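Local coordinates for protein phosphoserine aminotransferase (Bacillus circulans, PDB 2C0R) that catalyses the reversible, pyridoxal-phosphate-dependent transamination that makes phosphoserine for serine synthesis and phosphohydroxythreonine for pyridoxine synthesis, at residues A[38-41]-A[45-48]; A[300-305]-A[311-316]. The protein carries 1 engineered substitution. All coordinates share one frame; numbering follows the deposited sequence.

Interaction 1: A[38-41]-A[45-48]; sequences MEMS and AVYE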
loop_
_atom_site.group_PDB
_atom_site.type_symbol
_atom_site.label_atom_id
_atom_site.label_comp_id
_atom_site.label_asym_id
_atom_site.label_seq_id
_atom_site.Cartn_x
_atom_site.Cartn_y
_atom_site.Cartn_z
ATOM N N MET A 38 -0.758 -14.129 -0.966
ATOM C CA MET A 38 -1.339 -13.133 -0.066
ATOM C C MET A 38 -1.568 -13.574 1.365
ATOM O O MET A 38 -1.838 -12.725 2.219
ATOM C CB MET A 38 -2.742 -12.747 -0.553
ATOM C CG MET A 38 -2.755 -11.848 -1.775
ATOM S SD MET A 38 -4.540 -11.613 -2.032
ATOM C CE MET A 38 -4.476 -10.046 -2.907
ATOM N N GLU A 39 -1.550 -14.879 1.599
ATOM C CA GLU A 39 -1.888 -15.381 2.919
ATOM C C GLU A 39 -0.671 -15.793 3.719
ATOM O O GLU A 39 -0.856 -16.397 4.790
ATOM C CB GLU A 39 -2.806 -16.618 2.769
ATOM C CG GLU A 39 -4.118 -16.319 2.084
ATOM C CD GLU A 39 -4.859 -17.636 1.897
ATOM O OE1 GLU A 39 -4.383 -18.478 1.087
ATOM O OE2 GLU A 39 -5.888 -17.832 2.573
ATOM N N MET A 40 0.502 -15.542 3.174
ATOM C CA MET A 40 1.705 -16.110 3.807
ATOM C C MET A 40 2.400 -15.046 4.644
ATOM O O MET A 40 2.244 -13.825 4.429
ATOM C CB MET A 40 2.670 -16.525 2.710
ATOM C CG MET A 40 2.081 -17.641 1.857
ATOM S SD MET A 40 3.411 -18.135 0.760
ATOM C CE MET A 40 2.499 -19.309 -0.249
ATOM N N SER A 41 3.201 -15.468 5.604
ATOM C CA SER A 41 3.926 -14.540 6.442
ATOM C C SER A 41 4.948 -13.771 5.626
ATOM O O SER A 41 5.672 -14.379 4.822
ATOM C CB SER A 41 4.676 -15.356 7.508
ATOM O OG SER A 41 5.428 -14.441 8.330
ATOM N N ALA A 45 9.946 -17.914 4.635
ATOM C CA ALA A 45 10.928 -18.028 3.555
ATOM C C ALA A 45 10.311 -17.946 2.170
ATOM O O ALA A 45 10.981 -17.503 1.233
ATOM C CB ALA A 45 11.722 -19.338 3.635
ATOM N N VAL A 46 9.076 -18.380 1.983
ATOM C CA VAL A 46 8.451 -18.310 0.644
ATOM C C VAL A 46 8.235 -16.865 0.226
ATOM O O VAL A 46 8.657 -16.498 -0.867
ATOM C CB VAL A 46 7.140 -19.098 0.623
ATOM C CG1 VAL A 46 6.451 -18.952 -0.733
ATOM C CG2 VAL A 46 7.386 -20.600 0.909
ATOM N N TYR A 47 7.602 -16.062 1.082
ATOM C CA TYR A 47 7.415 -14.678 0.668
ATOM C C TYR A 47 8.778 -14.017 0.592
ATOM O O TYR A 47 9.044 -13.223 -0.280
ATOM C CB TYR A 47 6.358 -13.954 1.602
ATOM C CG TYR A 47 6.505 -12.479 1.192
ATOM C CD1 TYR A 47 5.908 -12.054 0.013
ATOM C CD2 TYR A 47 7.221 -11.529 1.909
ATOM C CE1 TYR A 47 5.996 -10.755 -0.435
ATOM C CE2 TYR A 47 7.372 -10.236 1.486
ATOM C CZ TYR A 47 6.743 -9.847 0.300
ATOM O OH TYR A 47 6.843 -8.583 -0.176
ATOM N N GLU A 48 9.659 -14.215 1.570
ATOM C CA GLU A 48 10.940 -13.498 1.602
ATOM C C GLU A 48 11.704 -13.770 0.324
ATOM O O GLU A 48 12.392 -12.905 -0.205
ATOM C CB GLU A 48 11.779 -13.930 2.826
ATOM C CG GLU A 48 11.261 -13.280 4.101
ATOM C CD GLU A 48 11.956 -13.807 5.331
ATOM O OE1 GLU A 48 12.475 -14.945 5.240
ATOM O OE2 GLU A 48 11.939 -13.081 6.320
HETATM O O HOH W 1 6.110 -16.741 3.413
#
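The ring of Tyr47 has Ser41 O standing obliquely to it, and the close approach of that oxygen, 3.3 Å, is to Tyr47 CB, just below the ring. Farther out, the ring meets that of His51, the two planes at about 55°, and Tyr47 OH is hydrogen-bonded to His51 ND1; the side chain also packs on Pro240, Ser242 and Ile245. The motif is a loop that turns into the first turn of helix 45-61, in an enzyme of the class-V aminotransferase family. With CG anti to the backbone N (chi1 169°), the Tyr47 ring is carried away from the loop and toward helix 242-257. A second, apolar touch involves Met40, whose chain runs extended beyond CG and brings SD to 3.5 Å from Val46 CG1; the two side chains cross obliquely, and Tyr30 touches both of them. Ser41 OG accepts a hydrogen bond from Arg43 N, closing an ST turn beside a residue that, by similarity, binds L-glutamate. Earlier in the loop, Glu39 OE1 forms a salt bridge with Arg4 of the second subunit, placing this turn at the dimer interface. No direct hydrogen bond joins the segments. A single water spans them instead, donating to Ser41 O at 2.8 Å and accepting from Tyr47 N in the helix's first turn, also at 2.8 Å.

Interaction 2: A[300-305]-A[311-316]; sequences ITFRLA and KEFVKA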
loop_
_atom_site.group_PDB
_atom_site.type_symbol
_atom_site.label_atom_id
_atom_site.label_comp_id
_atom_site.label_asym_id
_atom_site.label_seq_id
_atom_site.Cartn_x
_atom_site.Cartn_y
_atom_site.Cartn_z
ATOM N N ILE A 300 1.732 10.363 -24.434
ATOM C CA ILE A 300 1.671 11.249 -25.594
ATOM C C ILE A 300 0.456 12.124 -25.506
ATOM O O ILE A 300 -0.678 11.667 -25.495
ATOM C CB ILE A 300 1.630 10.400 -26.857
ATOM C CG1 ILE A 300 2.887 9.540 -26.961
ATOM C CG2 ILE A 300 1.375 11.286 -28.061
ATOM C CD1 ILE A 300 2.977 8.754 -28.259
ATOM N N THR A 301 0.723 13.425 -25.436
ATOM C CA THR A 301 -0.400 14.348 -25.239
ATOM C C THR A 301 -0.626 15.123 -26.514
ATOM O O THR A 301 0.294 15.485 -27.254
ATOM C CB THR A 301 -0.114 15.267 -24.051
ATOM O OG1 THR A 301 1.192 15.848 -24.271
ATOM C CG2 THR A 301 -0.061 14.448 -22.750
ATOM N N PHE A 302 -1.914 15.332 -26.791
ATOM C CA PHE A 302 -2.261 16.061 -28.012
ATOM C C PHE A 302 -3.651 16.680 -27.870
ATOM O O PHE A 302 -4.416 16.355 -26.965
ATOM C CB PHE A 302 -2.155 15.152 -29.247
ATOM C CG PHE A 302 -3.010 13.897 -29.253
ATOM C CD1 PHE A 302 -4.117 13.861 -30.083
ATOM C CD2 PHE A 302 -2.728 12.810 -28.464
ATOM C CE1 PHE A 302 -4.912 12.729 -30.129
ATOM C CE2 PHE A 302 -3.521 11.670 -28.513
ATOM C CZ PHE A 302 -4.630 11.636 -29.354
ATOM N N ARG A 303 -3.906 17.623 -28.808
ATOM C CA ARG A 303 -5.129 18.380 -28.735
ATOM C C ARG A 303 -5.803 18.405 -30.108
ATOM O O ARG A 303 -5.129 18.268 -31.135
ATOM C CB ARG A 303 -4.894 19.846 -28.378
ATOM C CG ARG A 303 -4.051 20.224 -27.219
ATOM C CD ARG A 303 -4.028 21.742 -27.118
ATOM N NE ARG A 303 -3.591 22.210 -25.826
ATOM C CZ ARG A 303 -3.896 21.989 -24.565
ATOM N NH1 ARG A 303 -4.829 21.138 -24.163
ATOM N NH2 ARG A 303 -3.223 22.658 -23.626
ATOM N N LEU A 304 -7.112 18.617 -30.057
ATOM C CA LEU A 304 -7.858 18.929 -31.284
ATOM C C LEU A 304 -8.224 20.411 -31.248
ATOM O O LEU A 304 -7.772 21.117 -30.364
ATOM C CB LEU A 304 -9.103 18.067 -31.380
ATOM C CG LEU A 304 -8.871 16.601 -31.756
ATOM C CD1 LEU A 304 -8.097 15.844 -30.701
ATOM C CD2 LEU A 304 -10.252 15.979 -31.958
ATOM N N ALA A 305 -9.027 20.882 -32.193
ATOM C CA ALA A 305 -9.244 22.317 -32.395
ATOM C C ALA A 305 -10.107 22.894 -31.291
ATOM O O ALA A 305 -10.063 24.104 -31.029
ATOM C CB ALA A 305 -9.901 22.554 -33.737
ATOM N N LYS A 311 -14.045 16.167 -26.570
ATOM C CA LYS A 311 -15.062 15.340 -25.932
ATOM C C LYS A 311 -15.636 14.321 -26.911
ATOM O O LYS A 311 -15.892 13.154 -26.584
ATOM C CB LYS A 311 -16.155 16.272 -25.401
ATOM C CG LYS A 311 -17.555 15.761 -25.621
ATOM C CD LYS A 311 -18.245 16.337 -26.868
ATOM C CE LYS A 311 -19.443 15.427 -27.170
ATOM N NZ LYS A 311 -19.095 14.022 -26.818
ATOM N N GLU A 312 -15.866 14.750 -28.146
ATOM C CA GLU A 312 -16.426 13.879 -29.172
ATOM C C GLU A 312 -15.472 12.732 -29.474
ATOM O O GLU A 312 -15.884 11.584 -29.588
ATOM C CB GLU A 312 -16.716 14.679 -30.444
ATOM C CG GLU A 312 -17.359 13.815 -31.514
ATOM C CD GLU A 312 -18.846 13.655 -31.249
ATOM O OE1 GLU A 312 -19.379 14.345 -30.350
ATOM O OE2 GLU A 312 -19.473 12.834 -31.946
ATOM N N PHE A 313 -14.180 13.032 -29.600
ATOM C CA PHE A 313 -13.183 12.007 -29.888
ATOM C C PHE A 313 -13.225 10.991 -28.763
ATOM O O PHE A 313 -13.170 9.782 -28.984
ATOM C CB PHE A 313 -11.826 12.677 -29.973
ATOM C CG PHE A 313 -10.621 11.781 -30.139
ATOM C CD1 PHE A 313 -10.066 11.652 -31.401
ATOM C CD2 PHE A 313 -9.989 11.147 -29.087
ATOM C CE1 PHE A 313 -8.968 10.870 -31.632
ATOM C CE2 PHE A 313 -8.924 10.307 -29.303
ATOM C CZ PHE A 313 -8.387 10.180 -30.573
ATOM N N VAL A 314 -13.250 11.436 -27.507
ATOM C CA VAL A 314 -13.170 10.485 -26.363
ATOM C C VAL A 314 -14.355 9.549 -26.400
ATOM O O VAL A 314 -14.294 8.332 -26.271
ATOM C CB VAL A 314 -13.097 11.266 -25.034
ATOM C CG1 VAL A 314 -13.412 10.362 -23.845
ATOM C CG2 VAL A 314 -11.744 11.952 -24.841
ATOM N N LYS A 315 -15.514 10.190 -26.614
ATOM C CA LYS A 315 -16.753 9.423 -26.534
ATOM C C LYS A 315 -16.749 8.406 -27.651
ATOM O O LYS A 315 -17.063 7.220 -27.455
ATOM C CB LYS A 315 -17.926 10.387 -26.610
ATOM N N ALA A 316 -16.376 8.839 -28.854
ATOM C CA ALA A 316 -16.340 7.880 -29.944
ATOM C C ALA A 316 -15.303 6.816 -29.679
ATOM O O ALA A 316 -15.506 5.651 -29.987
ATOM C CB ALA A 316 -16.055 8.678 -31.213
#
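Phe302 and Leu304 meet Phe313 in a buried, wholly apolar contact between a strand and the helix that follows it, strand 299-303 and helix 307-319, in the C-terminal part of the chain. It illustrates how a single aromatic residue on a helix can engage two side chains spaced two positions apart along an extended backbone. The main chains remain well separated, Leu304 CA lying 8.8 Å from Phe313 CA, so side chains alone bridge the gap. Leu304 points toward the helix and sets its CD2 methyl 4.2 Å from Phe313 CB, with the two side chains crossing at about a right angle. Phe302 comes in ring first: its CB does not aim at the helix, but chi1 of 58° tucks CG beside both the backbone N and the carbonyl carbon, and the ring then reaches across. Its CZ stands 4.2 Å from Phe313 CZ, which lies at the Phe302 ring edge, near the ring plane. Another part of that edge faces back to its own strand, where Ile300 O lies in the ring plane. On Phe313, CG is anti to the backbone N (chi1 174°), which directs the ring inward from the helix. Leu304 N donates a hydrogen bond to Glu310 OE2, from the residue just before 311-316. Leu334 of strand 334-337, which pairs antiparallel with 299-303, touches Phe302, Leu304 and Phe313 alike, and helix 344-361 adds Phe353 and Phe357, each edge-to-face with Phe313, together with Met354.

How the interactions relate
Followed from the N terminus, the chain first passes through interaction 1, where 38-41 and 45-48 close a three-residue turn into helix 45-61, and much later through interaction 2, where five residues, most of them already the first turn of helix 307-319, separate 300-305 from 311-316. The two loops are in series, neither nesting nor crossing. The large mixed sheet lies in the sequence between them. The centres of interactions 1 and 2 are about 45 Å apart, on opposite sides of the chain's centre. One ties the loop before helix 45-61, at the dimer interface, to that helix's first turn; the other packs helix 307-319 against a strand of the small antiparallel sheet.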